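Local structure of cucumber peeling cupredoxin (Cucumis sativus, 1JER) at residues A[87-90]-A[95-98]. The protein binds a single copper ion in a cupredoxin domain of the phytocyanin family and probably serves in electron transfer. Residues are numbered along the deposited sequence; the frame is centred on the assembly and turned at random.
Sequences YFVC and HCSN. With CU (copper (II) ion), chain B.
Cys90 SG is bound to the copper ion at 2.2 Å and also takes part in a hydrogen bond with a residue adjoining one of the two segments. His95 ND1 binds the same ion at 2.0 Å. The two ligand atoms, Cys90 SG and His95 ND1, sit 3.6 Å from each other, the thiolate meeting the imidazole obliquely. With SG anti to the backbone N (chi1 176°), Cys90 sends its sulfur to the metal, while the His95 ring leads away from 87-90 and presents ND1 to the ion. His47 and Gln100 complete the site, whose glutamine ligand is characteristic of stellacyanins among the blue copper proteins. No direct hydrogen bond joins the two segments; they meet through the copper ion, with a water between Cys90 O and Cys96 N. That water accepts from Cys96 N at 2.9 Å and lies 2.7 Å from Cys90 O, against which Cys96 CB packs. On the apolar side, Cys96 turns its SG to Val89 CG1, 3.8 Å off, and the same sulfur is bonded to Cys61, tying the ligand loop to helix 55-60 just past its end. Strand 84-89 runs directly into the copper loop that leads to strand 101-107, its antiparallel neighbour; strand 50-52 flanks it on the other edge, and Phe58 of helix 55-60 packs on Val89.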
# COMPACT_ATOMS: atom_id res chain seq x y z
N TYR A 87 -3.75 13.43 6.75
CA TYR A 87 -4.12 13.25 8.18
C TYR A 87 -4.58 11.79 8.36
O TYR A 87 -5.50 11.35 7.66
CB TYR A 87 -5.42 14.13 8.37
CG TYR A 87 -5.08 15.60 8.16
CD1 TYR A 87 -4.24 16.25 9.05
CD2 TYR A 87 -5.55 16.27 7.05
CE1 TYR A 87 -3.91 17.59 8.86
CE2 TYR A 87 -5.23 17.61 6.86
CZ TYR A 87 -4.42 18.24 7.77
OH TYR A 87 -4.09 19.58 7.57
N PHE A 88 -4.01 11.10 9.33
CA PHE A 88 -4.45 9.68 9.52
C PHE A 88 -4.77 9.53 11.02
O PHE A 88 -4.07 10.07 11.87
CB PHE A 88 -3.28 8.76 9.22
CG PHE A 88 -2.81 8.83 7.77
CD1 PHE A 88 -3.41 8.05 6.81
CD2 PHE A 88 -1.77 9.72 7.44
CE1 PHE A 88 -3.02 8.14 5.47
CE2 PHE A 88 -1.41 9.81 6.11
CZ PHE A 88 -2.00 9.02 5.16
N VAL A 89 -5.79 8.70 11.30
CA VAL A 89 -6.09 8.52 12.74
C VAL A 89 -6.48 7.04 12.94
O VAL A 89 -6.72 6.33 11.99
CB VAL A 89 -7.34 9.35 13.13
CG1 VAL A 89 -7.06 10.85 12.93
CG2 VAL A 89 -8.52 8.96 12.25
N CYS A 90 -6.57 6.70 14.21
CA CYS A 90 -7.17 5.41 14.59
C CYS A 90 -8.58 5.77 15.13
O CYS A 90 -8.69 6.71 15.93
CB CYS A 90 -6.36 4.84 15.79
SG CYS A 90 -7.22 3.29 16.33
N HIS A 95 -8.85 6.46 21.12
CA HIS A 95 -7.43 6.47 20.73
C HIS A 95 -7.04 7.78 20.06
O HIS A 95 -5.97 8.35 20.31
CB HIS A 95 -7.17 5.28 19.81
CG HIS A 95 -7.37 3.97 20.49
ND1 HIS A 95 -7.04 2.79 19.91
CD2 HIS A 95 -7.87 3.66 21.72
CE1 HIS A 95 -7.31 1.77 20.70
NE2 HIS A 95 -7.82 2.28 21.82
N CYS A 96 -7.90 8.28 19.15
CA CYS A 96 -7.49 9.54 18.48
C CYS A 96 -7.39 10.65 19.48
O CYS A 96 -6.44 11.42 19.55
CB CYS A 96 -8.53 9.81 17.39
SG CYS A 96 -8.35 11.36 16.49
N SER A 97 -8.40 10.77 20.39
CA SER A 97 -8.27 11.87 21.37
C SER A 97 -7.04 11.72 22.27
O SER A 97 -6.69 12.73 22.87
CB SER A 97 -9.49 11.80 22.36
OG SER A 97 -10.65 12.00 21.60
N ASN A 98 -6.52 10.54 22.43
CA ASN A 98 -5.37 10.23 23.26
C ASN A 98 -4.07 10.30 22.49
O ASN A 98 -2.99 9.96 22.95
CB ASN A 98 -5.57 8.89 23.97
CG ASN A 98 -6.51 9.11 25.18
OD1 ASN A 98 -7.51 8.43 25.32
ND2 ASN A 98 -6.18 10.11 25.97
CU CU B . -6.12 2.62 18.09
O HOH W 1 -10.23 7.03 18.07